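Local coordinates for protein endo-arabinase (PDB 5C0P) that probably hydrolyses glycosidic bonds in L-arabinan, as a magnesium-binding glycoside hydrolase of family 43, at residues 165-170 against 174-179; 108-113 against 119-124; 219-224 against 247-252; 229-234 against 275-280. One frame throughout, in Å; residues are numbered along the deposited sequence.

Interaction 1: residues 165-170 against 174-179; sequences AQRLAK and TTEGDP
Gln-166 reaches across the hairpin with its chain fully extended; its side chain crosses that of Thr-175 at about a right angle and runs beside that of Pro-179, both pointing the same way. CG stands opposite the backbone N (chi1 -167°), which sends the amide over to the second strand. There NE2 donates to Gly-177 O at 2.8 Å; the bond is bent, 143° at the hydrogen, and lies nearly in the amide plane but well above the plane of the accepting carbonyl. OE1 faces carbon instead, with Pro-179 CG 3.6 Å away and Thr-175 CG2 equally near. Without this amide, as with an alanine here, Gly-177 O would probably lose its donor and a gap would open between Thr-175 and Pro-179. Arg-167 and Glu-176 cross at a slant without a salt bridge: Arg-167 CD lies 3.8 Å from Glu-176 OE1, and the guanidinium goes on to Asp-142. Backbone bonds set the spacing, Glu-176 N to Arg-167 O at 2.8 Å and Ala-169 N to Thr-174 O at 2.9 Å, while a water accepts from Arg-167 N and donates to Glu-176 O. This is the end of a beta hairpin whose second arm turns a corner at Gly-177; strand 147-153 flanks strand 162-168, with Leu-149 against Leu-168 and Phe-151 against Pro-179.

Interaction 2: residues 108-113 against 119-124; sequences SILVSD and FTPLVN
One face of the Phe-119 ring is met by Ser-112 CB, which sits 3.9 Å from the ring centroid in a CH-pi contact, 27° off the normal and displaced toward the rim. The backbone N of Val-111 lies at the ring's edge, in its plane. With chi1 at -68° the Phe-119 ring swings away from its carbonyl carbon and lies along residues 111-112, and Phe-119 CB rests 3.7 Å from Leu-110 CB. The hydroxyl of Ser-112 is turned to its own loop, bonding Ser-114 N and Pro-118 O. Farther along, Leu-122 lies beside Ile-109 with both chains pointing the same way, Leu-122 CD2 being 3.8 Å from Ile-109 CG2, and its other methyl meets Val-111 CG1. Val-111 and Thr-120 form an antiparallel hydrogen-bonded pair: Val-111 N gives to Thr-120 O at 2.8 Å, and Thr-120 N to Val-111 O at 3.0 Å. Leu-122 N adds a bond to Ile-109 O, and a water ties Ser-108 OG to Ile-109 O and Val-123 O. The short strand 120-121 thus closes a hairpin at one edge of a four-stranded antiparallel sheet, beside strand 103-112, which pairs on its other side with strand 91-100.

Interaction 3: residues 219-224 against 247-252; sequences MLWSSF and WVQEPE
Met-219, modelled as selenomethionine, crosses the indole of Trp-247 at about a right angle in a Met-aromatic contact, linking strand 217-224 to the chain at strand 248-249 in one antiparallel sheet, with strand 231-238 between them. Because of that middle strand the backbones stay well apart, and the side chains of 247-252 reach across to 219-224. The close-packed end is here. Trp-247 CZ3 touches both the N and CB of Met-219, each at 3.6 Å, and the selenium stands 5.2 Å from the centroid of the six-membered ring. The chain runs extended through CG and then bends at its last torsion (chi3 -75°), which brings CE over one face of the indole, toward its rim. Leu-182 of strand 178-184 and Ile-209 of strand 205-211 also pack on both residues, while Trp-247 NE1 is tied to Val-243 O. Toward the other end the contact thins to a single polar touch. Val-248 between the two contacts, and Pro-251 and Glu-252 after them, are exposed; of 248-252 Gln-249 is the residue that reaches 219-224. Trp-221 itself is buried, its ring meeting those of Phe-183 and Trp-190, its side chain about 8 Å from that of Asp-136, a residue predicted to tune the catalytic acid. A leucine in place of Trp-221 would probably leave the Gln-249 amide without its indole donor and free to turn. Gln-249 bends at chi2 (-67°) to present its oxygen at the indole edge, and with amide and ring planes nearly perpendicular, Trp-221 NE1 donates to Gln-249 OE1 at 3.1 Å.

Interaction 4: residues 229-234 against 275-280; sequences GKYAIG and SYHAPN. With GOL (glycerol), chain I.
The amide of Asn-280 stacks over one face of the Tyr-231 ring, the two planes only 16° apart, with Asn-280 OD1 3.3 Å from Tyr-231 CD2 and Asn-280 ND2 above the same ring. The imidazole of His-277 is nearly parallel to that phenol but slid aside, and the two rings hardly overlap. Apolar contact is made by Ile-233, whose CD1 sits over a face of Tyr-276 at 3.8 Å from the ring centroid, a CH-pi approach 15° off the normal. The polar bonds hold these groups in place. His-277 NE2 donates to Asn-280 OD1 at 2.9 Å, almost straight at 174° and in the plane of both groups, which fixes the amide's rotation over Tyr-231; Arg-27 also bonds that oxygen. Tyr-231 OH goes to Asp-205, and Tyr-276 OH to Asp-257 and to O3 of a glycerol probably left from crystallisation. The contact brings together two neighbouring blades of the five-bladed beta-propeller characteristic of family 43, beside the magnesium ligand His-261, which packs on Tyr-231. The side chain of Tyr-231 is about 6 Å from that of Asp-136, which places the contact at the wall of the probable active site.

In the fold
Along the chain, interaction 2 comes first, then interaction 1, and then interactions 3 and 4, whose segments alternate. The first two are hairpins in successive antiparallel sheets, with centres about 17 Å apart and nearest atoms about 5 Å apart. Interactions 3 and 4 meet directly: strands 217-224 and 231-238 are neighbours in one sheet, with Trp-221 O 2.8 Å from Gly-234 N, and interaction 4 carries on to the following sheet through strand 272-278. Interaction 4 lies across the chain's centre from interactions 1 and 2, about 29 Å from each between centres. Together they sample four successive sheets of the propeller, placed around the magnesium bound by His-261.

Interaction 1: residues 165-170 against 174-179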
loop_
_atom_site.group_PDB
_atom_site.type_symbol
_atom_site.label_atom_id
_atom_site.label_comp_id
_atom_site.label_asym_id
_atom_site.label_seq_id
_atom_site.Cartn_x
_atom_site.Cartn_y
_atom_site.Cartn_z
ATOM N N ALA A 165 9.870 7.964 4.787
ATOM C CA ALA A 165 9.834 6.953 5.840
ATOM C C ALA A 165 9.893 7.622 7.211
ATOM O O ALA A 165 10.482 8.698 7.369
ATOM C CB ALA A 165 10.982 5.974 5.691
ATOM N N GLN A 166 9.307 6.969 8.212
ATOM C CA GLN A 166 9.322 7.507 9.563
ATOM C C GLN A 166 9.097 6.362 10.541
ATOM O O GLN A 166 8.218 5.538 10.305
ATOM C CB GLN A 166 8.195 8.535 9.708
ATOM C CG GLN A 166 8.287 9.406 10.949
ATOM C CD GLN A 166 7.255 10.503 10.950
ATOM O OE1 GLN A 166 6.327 10.509 10.134
ATOM N NE2 GLN A 166 7.398 11.438 11.879
ATOM N N ARG A 167 9.854 6.306 11.635
ATOM C CA ARG A 167 9.587 5.260 12.632
ATOM C C ARG A 167 8.232 5.471 13.296
ATOM O O ARG A 167 7.801 6.612 13.522
ATOM C CB ARG A 167 10.676 5.188 13.706
ATOM C CG ARG A 167 11.986 4.545 13.239
ATOM C CD ARG A 167 12.865 4.207 14.448
ATOM N NE ARG A 167 14.132 3.570 14.073
ATOM C CZ ARG A 167 14.247 2.284 13.741
ATOM N NH1 ARG A 167 13.165 1.508 13.733
ATOM N NH2 ARG A 167 15.433 1.780 13.406
ATOM N N LEU A 168 7.562 4.365 13.599
ATOM C CA LEU A 168 6.349 4.391 14.399
ATOM C C LEU A 168 6.661 3.938 15.821
ATOM O O LEU A 168 7.567 3.124 16.045
ATOM C CB LEU A 168 5.300 3.456 13.800
ATOM C CG LEU A 168 4.648 3.915 12.502
ATOM C CD1 LEU A 168 3.942 2.756 11.806
ATOM C CD2 LEU A 168 3.661 5.018 12.805
ATOM N N ALA A 169 5.903 4.455 16.784
ATOM C CA ALA A 169 5.966 3.951 18.154
ATOM C C ALA A 169 5.560 2.484 18.143
ATOM O O ALA A 169 4.852 2.041 17.238
ATOM C CB ALA A 169 5.030 4.733 19.050
ATOM N N LYS A 170 5.984 1.732 19.161
ATOM C CA LYS A 170 5.668 0.306 19.219
ATOM C C LYS A 170 4.168 0.008 19.164
ATOM O O LYS A 170 3.765 -1.028 18.639
ATOM C CB LYS A 170 6.292 -0.336 20.465
ATOM N N THR A 174 1.575 6.697 17.362
ATOM C CA THR A 174 2.281 7.937 17.069
ATOM C C THR A 174 3.542 7.607 16.292
ATOM O O THR A 174 3.926 6.435 16.176
ATOM C CB THR A 174 2.703 8.679 18.353
ATOM O OG1 THR A 174 3.595 7.850 19.118
ATOM C CG2 THR A 174 1.496 9.039 19.188
ATOM N N THR A 175 4.180 8.646 15.763
ATOM C CA THR A 175 5.452 8.505 15.079
ATOM C C THR A 175 6.591 8.927 15.991
ATOM O O THR A 175 6.371 9.564 17.027
ATOM C CB THR A 175 5.496 9.364 13.809
ATOM O OG1 THR A 175 5.121 10.705 14.139
ATOM C CG2 THR A 175 4.551 8.809 12.755
ATOM N N GLU A 176 7.806 8.576 15.585
ATOM C CA GLU A 176 9.016 9.010 16.266
ATOM C C GLU A 176 9.841 9.831 15.296
ATOM O O GLU A 176 9.965 9.474 14.132
ATOM C CB GLU A 176 9.836 7.796 16.698
ATOM C CG GLU A 176 9.119 6.851 17.627
ATOM C CD GLU A 176 10.019 5.717 18.079
ATOM O OE1 GLU A 176 11.138 5.600 17.534
ATOM O OE2 GLU A 176 9.613 4.957 18.981
ATOM N N GLY A 177 10.414 10.932 15.768
ATOM C CA GLY A 177 11.242 11.762 14.913
ATOM C C GLY A 177 10.463 12.427 13.789
ATOM O O GLY A 177 9.232 12.460 13.802
ATOM N N ASP A 178 11.188 12.965 12.816
ATOM C CA ASP A 178 10.565 13.628 11.682
ATOM C C ASP A 178 10.518 12.686 10.493
ATOM O O ASP A 178 11.314 11.753 10.406
ATOM C CB ASP A 178 11.352 14.883 11.301
ATOM C CG ASP A 178 11.269 15.970 12.353
ATOM O OD1 ASP A 178 10.339 15.937 13.182
ATOM O OD2 ASP A 178 12.139 16.860 12.342
ATOM N N PRO A 179 9.573 12.914 9.572
ATOM C CA PRO A 179 9.574 12.109 8.344
ATOM C C PRO A 179 10.876 12.330 7.574
ATOM O O PRO A 179 11.430 13.435 7.613
ATOM C CB PRO A 179 8.401 12.684 7.538
ATOM C CG PRO A 179 7.569 13.440 8.519
ATOM C CD PRO A 179 8.489 13.913 9.602
HETATM O O HOH W 1 11.671 8.411 12.324
HETATM O O HOH W 2 9.571 2.217 17.485
#

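Interaction 2: residues 108-113 against 119-124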
loop_
_atom_site.group_PDB
_atom_site.type_symbol
_atom_site.label_atom_id
_atom_site.label_comp_id
_atom_site.label_asym_id
_atom_site.label_seq_id
_atom_site.Cartn_x
_atom_site.Cartn_y
_atom_site.Cartn_z
ATOM N N SER A 108 -4.663 7.048 8.051
ATOM C CA SER A 108 -4.810 6.779 9.477
ATOM C C SER A 108 -4.870 5.288 9.754
ATOM O O SER A 108 -5.020 4.468 8.830
ATOM C CB SER A 108 -5.973 7.548 10.120
ATOM O OG SER A 108 -7.199 6.945 9.830
ATOM N N ILE A 109 -4.701 4.946 11.027
ATOM C CA ILE A 109 -4.562 3.562 11.449
ATOM C C ILE A 109 -5.742 3.166 12.328
ATOM O O ILE A 109 -6.136 3.902 13.245
ATOM C CB ILE A 109 -3.239 3.354 12.200
ATOM C CG1 ILE A 109 -2.062 3.710 11.282
ATOM C CG2 ILE A 109 -3.129 1.910 12.721
ATOM C CD1 ILE A 109 -0.688 3.732 11.982
ATOM N N LEU A 110 -6.326 2.011 12.014
ATOM C CA LEU A 110 -7.474 1.494 12.749
ATOM C C LEU A 110 -7.134 0.083 13.188
ATOM O O LEU A 110 -6.271 -0.562 12.588
ATOM C CB LEU A 110 -8.723 1.503 11.865
ATOM C CG LEU A 110 -9.073 2.893 11.315
ATOM C CD1 LEU A 110 -8.473 3.132 9.917
ATOM C CD2 LEU A 110 -10.557 3.088 11.310
ATOM N N VAL A 111 -7.804 -0.404 14.225
ATOM C CA VAL A 111 -7.395 -1.669 14.838
ATOM C C VAL A 111 -8.583 -2.604 15.074
ATOM O O VAL A 111 -9.702 -2.151 15.326
ATOM C CB VAL A 111 -6.625 -1.412 16.166
ATOM C CG1 VAL A 111 -7.525 -0.736 17.214
ATOM C CG2 VAL A 111 -5.987 -2.709 16.711
ATOM N N SER A 112 -8.325 -3.909 14.988
ATOM C CA SER A 112 -9.337 -4.927 15.271
ATOM C C SER A 112 -8.671 -6.137 15.896
ATOM O O SER A 112 -7.464 -6.344 15.725
ATOM C CB SER A 112 -10.039 -5.360 13.978
ATOM O OG SER A 112 -11.038 -6.335 14.246
ATOM N N ASP A 113 -9.460 -6.942 16.604
ATOM C CA ASP A 113 -8.968 -8.209 17.129
ATOM C C ASP A 113 -9.011 -9.285 16.041
ATOM O O ASP A 113 -8.449 -10.368 16.208
ATOM C CB ASP A 113 -9.816 -8.661 18.321
ATOM C CG ASP A 113 -9.600 -7.809 19.559
ATOM O OD1 ASP A 113 -8.597 -7.074 19.616
ATOM O OD2 ASP A 113 -10.434 -7.898 20.484
ATOM N N PHE A 119 -12.962 -2.726 12.343
ATOM C CA PHE A 119 -11.877 -1.860 12.795
ATOM C C PHE A 119 -12.422 -0.605 13.466
ATOM O O PHE A 119 -13.454 -0.071 13.061
ATOM C CB PHE A 119 -11.001 -1.455 11.612
ATOM C CG PHE A 119 -10.215 -2.586 11.034
ATOM C CD1 PHE A 119 -8.999 -2.951 11.594
ATOM C CD2 PHE A 119 -10.695 -3.291 9.938
ATOM C CE1 PHE A 119 -8.274 -4.006 11.077
ATOM C CE2 PHE A 119 -9.969 -4.347 9.408
ATOM C CZ PHE A 119 -8.759 -4.699 9.983
ATOM N N THR A 120 -11.729 -0.148 14.504
ATOM C CA THR A 120 -12.036 1.132 15.142
ATOM C C THR A 120 -10.767 1.980 15.119
ATOM O O THR A 120 -9.659 1.449 15.107
ATOM C CB THR A 120 -12.551 0.952 16.583
ATOM O OG1 THR A 120 -11.537 0.328 17.371
ATOM C CG2 THR A 120 -13.795 0.093 16.601
ATOM N N PRO A 121 -10.916 3.310 15.095
ATOM C CA PRO A 121 -9.726 4.164 14.994
ATOM C C PRO A 121 -8.755 3.953 16.156
ATOM O O PRO A 121 -9.162 3.973 17.322
ATOM C CB PRO A 121 -10.311 5.577 15.039
ATOM C CG PRO A 121 -11.711 5.421 14.551
ATOM C CD PRO A 121 -12.168 4.084 15.056
ATOM N N LEU A 122 -7.483 3.749 15.830
ATOM C CA LEU A 122 -6.465 3.596 16.862
ATOM C C LEU A 122 -6.301 4.929 17.575
ATOM O O LEU A 122 -6.307 4.993 18.810
ATOM C CB LEU A 122 -5.156 3.104 16.242
ATOM C CG LEU A 122 -4.019 2.853 17.224
ATOM C CD1 LEU A 122 -4.403 1.786 18.254
ATOM C CD2 LEU A 122 -2.751 2.480 16.453
ATOM N N VAL A 123 -6.161 5.992 16.778
ATOM C CA VAL A 123 -6.352 7.373 17.211
ATOM C C VAL A 123 -7.198 8.046 16.128
ATOM O O VAL A 123 -7.168 7.618 14.962
ATOM C CB VAL A 123 -5.021 8.144 17.393
ATOM C CG1 VAL A 123 -4.150 7.483 18.461
ATOM C CG2 VAL A 123 -4.267 8.251 16.084
ATOM N N ASN A 124 -7.955 9.074 16.505
ATOM C CA ASN A 124 -8.871 9.714 15.559
ATOM C C ASN A 124 -8.230 10.861 14.776
ATOM O O ASN A 124 -8.705 12.006 14.786
ATOM C CB ASN A 124 -10.137 10.188 16.259
ATOM C CG ASN A 124 -11.236 10.564 15.273
ATOM O OD1 ASN A 124 -11.242 10.091 14.132
ATOM N ND2 ASN A 124 -12.159 11.417 15.705
HETATM O O HOH W 3 -7.699 6.130 12.615
HETATM O O HOH W 4 -11.813 -2.552 17.145
#

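Interaction 3: residues 219-224 against 247-252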
loop_
_atom_site.group_PDB
_atom_site.type_symbol
_atom_site.label_atom_id
_atom_site.label_comp_id
_atom_site.label_asym_id
_atom_site.label_seq_id
_atom_site.Cartn_x
_atom_site.Cartn_y
_atom_site.Cartn_z
HETATM N N MSE A 219 12.199 -1.707 -2.552
HETATM C CA MSE A 219 10.931 -0.992 -2.463
HETATM C C MSE A 219 10.212 -1.064 -3.784
HETATM O O MSE A 219 10.795 -0.822 -4.843
HETATM C CB MSE A 219 11.082 0.472 -2.055
HETATM C CG MSE A 219 9.708 1.148 -1.857
HETATM SE SE MSE A 219 9.878 3.013 -1.603
HETATM C CE MSE A 219 10.532 2.919 0.221
ATOM N N LEU A 220 8.943 -1.436 -3.721
ATOM C CA LEU A 220 8.059 -1.287 -4.866
ATOM C C LEU A 220 7.264 -0.005 -4.692
ATOM O O LEU A 220 6.947 0.408 -3.566
ATOM C CB LEU A 220 7.102 -2.473 -4.970
ATOM C CG LEU A 220 7.771 -3.835 -5.149
ATOM C CD1 LEU A 220 6.696 -4.915 -5.207
ATOM C CD2 LEU A 220 8.630 -3.866 -6.402
ATOM N N TRP A 221 6.951 0.639 -5.807
ATOM C CA TRP A 221 6.105 1.822 -5.792
ATOM C C TRP A 221 5.575 2.047 -7.195
ATOM O O TRP A 221 6.047 1.420 -8.142
ATOM C CB TRP A 221 6.879 3.045 -5.275
ATOM C CG TRP A 221 8.053 3.460 -6.117
ATOM C CD1 TRP A 221 9.259 2.832 -6.222
ATOM C CD2 TRP A 221 8.131 4.624 -6.943
ATOM N NE1 TRP A 221 10.083 3.529 -7.083
ATOM C CE2 TRP A 221 9.409 4.634 -7.535
ATOM C CE3 TRP A 221 7.236 5.655 -7.240
ATOM C CZ2 TRP A 221 9.813 5.645 -8.418
ATOM C CZ3 TRP A 221 7.636 6.655 -8.116
ATOM C CH2 TRP A 221 8.916 6.645 -8.689
ATOM N N SER A 222 4.592 2.931 -7.334
ATOM C CA SER A 222 3.981 3.151 -8.642
ATOM C C SER A 222 3.988 4.595 -9.112
ATOM O O SER A 222 3.917 5.536 -8.314
ATOM C CB SER A 222 2.547 2.626 -8.662
ATOM O OG SER A 222 2.538 1.211 -8.724
ATOM N N SER A 223 4.055 4.740 -10.432
ATOM C CA SER A 223 3.955 6.020 -11.116
ATOM C C SER A 223 3.565 5.750 -12.558
ATOM O O SER A 223 3.208 4.629 -12.906
ATOM C CB SER A 223 5.285 6.782 -11.037
ATOM O OG SER A 223 5.099 8.150 -11.339
ATOM N N PHE A 224 3.630 6.774 -13.401
ATOM C CA PHE A 224 3.320 6.614 -14.820
ATOM C C PHE A 224 4.593 6.613 -15.653
ATOM O O PHE A 224 5.536 7.339 -15.343
ATOM C CB PHE A 224 2.344 7.706 -15.271
ATOM C CG PHE A 224 0.993 7.572 -14.647
ATOM C CD1 PHE A 224 0.725 8.136 -13.404
ATOM C CD2 PHE A 224 0.007 6.819 -15.270
ATOM C CE1 PHE A 224 -0.523 7.979 -12.813
ATOM C CE2 PHE A 224 -1.242 6.664 -14.687
ATOM C CZ PHE A 224 -1.503 7.244 -13.456
ATOM N N TRP A 247 18.461 4.900 -1.907
ATOM C CA TRP A 247 17.656 4.076 -2.785
ATOM C C TRP A 247 18.111 4.247 -4.234
ATOM O O TRP A 247 18.227 5.366 -4.738
ATOM C CB TRP A 247 16.189 4.461 -2.617
ATOM C CG TRP A 247 15.652 4.056 -1.286
ATOM C CD1 TRP A 247 15.530 4.837 -0.167
ATOM C CD2 TRP A 247 15.185 2.757 -0.923
ATOM N NE1 TRP A 247 15.012 4.094 0.870
ATOM C CE2 TRP A 247 14.787 2.814 0.426
ATOM C CE3 TRP A 247 15.067 1.546 -1.611
ATOM C CZ2 TRP A 247 14.262 1.707 1.099
ATOM C CZ3 TRP A 247 14.552 0.444 -0.940
ATOM C CH2 TRP A 247 14.155 0.533 0.397
ATOM N N VAL A 248 18.394 3.132 -4.896
ATOM C CA VAL A 248 18.821 3.166 -6.288
ATOM C C VAL A 248 17.671 2.646 -7.147
ATOM O O VAL A 248 17.254 1.491 -6.999
ATOM C CB VAL A 248 20.090 2.319 -6.514
ATOM C CG1 VAL A 248 20.436 2.239 -8.002
ATOM C CG2 VAL A 248 21.271 2.888 -5.713
ATOM N N GLN A 249 17.143 3.511 -8.013
ATOM C CA GLN A 249 16.017 3.159 -8.878
ATOM C C GLN A 249 16.445 2.259 -10.029
ATOM O O GLN A 249 17.439 2.532 -10.705
ATOM C CB GLN A 249 15.377 4.421 -9.461
ATOM C CG GLN A 249 15.001 5.473 -8.420
ATOM C CD GLN A 249 13.881 5.019 -7.513
ATOM O OE1 GLN A 249 13.020 4.226 -7.906
ATOM N NE2 GLN A 249 13.879 5.527 -6.280
ATOM N N GLU A 250 15.686 1.195 -10.267
ATOM C CA GLU A 250 15.908 0.377 -11.447
ATOM C C GLU A 250 15.295 1.089 -12.638
ATOM O O GLU A 250 14.243 1.707 -12.518
ATOM C CB GLU A 250 15.292 -1.006 -11.264
ATOM C CG GLU A 250 16.130 -1.922 -10.410
ATOM C CD GLU A 250 17.477 -2.209 -11.037
ATOM O OE1 GLU A 250 17.513 -2.719 -12.178
ATOM O OE2 GLU A 250 18.506 -1.917 -10.397
ATOM N N PRO A 251 15.961 1.016 -13.794
ATOM C CA PRO A 251 15.526 1.806 -14.950
ATOM C C PRO A 251 14.279 1.254 -15.635
ATOM O O PRO A 251 13.634 2.008 -16.362
ATOM C CB PRO A 251 16.731 1.737 -15.899
ATOM C CG PRO A 251 17.472 0.490 -15.484
ATOM C CD PRO A 251 17.287 0.403 -14.000
ATOM N N GLU A 252 13.952 -0.019 -15.422
ATOM C CA GLU A 252 12.807 -0.628 -16.104
ATOM C C GLU A 252 11.694 -0.955 -15.118
ATOM O O GLU A 252 11.966 -1.375 -13.986
ATOM C CB GLU A 252 13.216 -1.908 -16.840
ATOM C CG GLU A 252 14.449 -1.773 -17.729
ATOM C CD GLU A 252 14.252 -0.819 -18.895
ATOM O OE1 GLU A 252 13.088 -0.560 -19.274
ATOM O OE2 GLU A 252 15.266 -0.331 -19.440
#

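Interaction 4: residues 229-234 against 275-280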
loop_
_atom_site.group_PDB
_atom_site.type_symbol
_atom_site.label_atom_id
_atom_site.label_comp_id
_atom_site.label_asym_id
_atom_site.label_seq_id
_atom_site.Cartn_x
_atom_site.Cartn_y
_atom_site.Cartn_z
ATOM N N GLY A 229 2.814 6.278 -21.084
ATOM C CA GLY A 229 1.826 6.843 -20.177
ATOM C C GLY A 229 1.117 5.823 -19.303
ATOM O O GLY A 229 0.190 6.165 -18.565
ATOM N N LYS A 230 1.540 4.565 -19.382
ATOM C CA LYS A 230 0.948 3.519 -18.539
ATOM C C LYS A 230 1.300 3.651 -17.064
ATOM O O LYS A 230 2.401 4.056 -16.698
ATOM C CB LYS A 230 1.368 2.129 -19.018
ATOM C CG LYS A 230 0.687 1.681 -20.296
ATOM C CD LYS A 230 1.210 0.327 -20.736
ATOM C CE LYS A 230 0.517 -0.137 -22.003
ATOM N NZ LYS A 230 1.192 -1.328 -22.581
ATOM N N TYR A 231 0.352 3.283 -16.211
ATOM C CA TYR A 231 0.625 3.126 -14.796
ATOM C C TYR A 231 1.530 1.913 -14.687
ATOM O O TYR A 231 1.416 0.975 -15.495
ATOM C CB TYR A 231 -0.689 2.857 -14.083
ATOM C CG TYR A 231 -0.703 3.026 -12.579
ATOM C CD1 TYR A 231 -0.180 4.159 -11.968
ATOM C CD2 TYR A 231 -1.301 2.060 -11.775
ATOM C CE1 TYR A 231 -0.239 4.309 -10.576
ATOM C CE2 TYR A 231 -1.376 2.203 -10.399
ATOM C CZ TYR A 231 -0.833 3.318 -9.806
ATOM O OH TYR A 231 -0.922 3.456 -8.441
ATOM N N ALA A 232 2.432 1.914 -13.714
ATOM C CA ALA A 232 3.418 0.841 -13.632
ATOM C C ALA A 232 3.963 0.664 -12.240
ATOM O O ALA A 232 3.775 1.519 -11.361
ATOM C CB ALA A 232 4.568 1.105 -14.604
ATOM N N ILE A 233 4.643 -0.466 -12.055
ATOM C CA ILE A 233 5.346 -0.780 -10.821
ATOM C C ILE A 233 6.832 -0.586 -11.070
ATOM O O ILE A 233 7.400 -1.171 -12.016
ATOM C CB ILE A 233 5.129 -2.251 -10.423
ATOM C CG1 ILE A 233 3.631 -2.586 -10.387
ATOM C CG2 ILE A 233 5.809 -2.541 -9.085
ATOM C CD1 ILE A 233 3.353 -4.091 -10.387
ATOM N N GLY A 234 7.454 0.256 -10.249
ATOM C CA GLY A 234 8.894 0.416 -10.286
ATOM C C GLY A 234 9.498 -0.204 -9.044
ATOM O O GLY A 234 8.791 -0.486 -8.057
ATOM N N SER A 275 0.806 -8.881 -5.690
ATOM C CA SER A 275 -0.594 -8.517 -5.899
ATOM C C SER A 275 -0.675 -7.047 -6.299
ATOM O O SER A 275 -0.115 -6.176 -5.614
ATOM C CB SER A 275 -1.390 -8.755 -4.610
ATOM O OG SER A 275 -2.730 -8.288 -4.719
ATOM N N TYR A 276 -1.376 -6.768 -7.398
ATOM C CA TYR A 276 -1.562 -5.396 -7.874
ATOM C C TYR A 276 -2.810 -5.349 -8.729
ATOM O O TYR A 276 -3.386 -6.385 -9.011
ATOM C CB TYR A 276 -0.343 -4.909 -8.668
ATOM C CG TYR A 276 -0.037 -5.624 -9.970
ATOM C CD1 TYR A 276 -0.428 -5.089 -11.193
ATOM C CD2 TYR A 276 0.697 -6.801 -9.975
ATOM C CE1 TYR A 276 -0.111 -5.725 -12.392
ATOM C CE2 TYR A 276 1.020 -7.447 -11.166
ATOM C CZ TYR A 276 0.606 -6.906 -12.363
ATOM O OH TYR A 276 0.936 -7.550 -13.541
ATOM N N HIS A 277 -3.240 -4.164 -9.161
ATOM C CA HIS A 277 -4.388 -4.130 -10.066
ATOM C C HIS A 277 -3.957 -3.765 -11.472
ATOM O O HIS A 277 -2.968 -3.062 -11.657
ATOM C CB HIS A 277 -5.489 -3.173 -9.578
ATOM C CG HIS A 277 -5.150 -1.722 -9.752
ATOM N ND1 HIS A 277 -4.741 -0.928 -8.706
ATOM C CD2 HIS A 277 -5.141 -0.932 -10.852
ATOM C CE1 HIS A 277 -4.503 0.296 -9.149
ATOM N NE2 HIS A 277 -4.733 0.314 -10.455
ATOM N N ALA A 278 -4.697 -4.253 -12.461
ATOM C CA ALA A 278 -4.490 -3.865 -13.851
ATOM C C ALA A 278 -5.805 -4.038 -14.587
ATOM O O ALA A 278 -6.644 -4.831 -14.172
ATOM C CB ALA A 278 -3.411 -4.730 -14.491
ATOM N N PRO A 279 -6.027 -3.265 -15.661
ATOM C CA PRO A 279 -5.298 -2.061 -16.053
ATOM C C PRO A 279 -5.696 -0.969 -15.064
ATOM O O PRO A 279 -6.269 -1.282 -14.010
ATOM C CB PRO A 279 -5.859 -1.759 -17.447
ATOM C CG PRO A 279 -7.252 -2.261 -17.386
ATOM C CD PRO A 279 -7.204 -3.493 -16.512
ATOM N N ASN A 280 -5.419 0.290 -15.387
ATOM C CA ASN A 280 -5.569 1.342 -14.385
ATOM C C ASN A 280 -6.868 2.138 -14.504
ATOM O O ASN A 280 -7.067 3.127 -13.804
ATOM C CB ASN A 280 -4.355 2.272 -14.398
ATOM C CG ASN A 280 -4.292 3.161 -13.169
ATOM O OD1 ASN A 280 -4.508 2.699 -12.040
ATOM N ND2 ASN A 280 -4.020 4.449 -13.381
HETATM C C1 GOL I . 4.575 -10.645 -12.416
HETATM C C2 GOL I . 5.419 -9.379 -12.531
HETATM O O2 GOL I . 6.175 -9.209 -11.354
HETATM C C3 GOL I . 4.515 -8.170 -12.717
HETATM O O3 GOL I . 3.934 -8.221 -13.999
#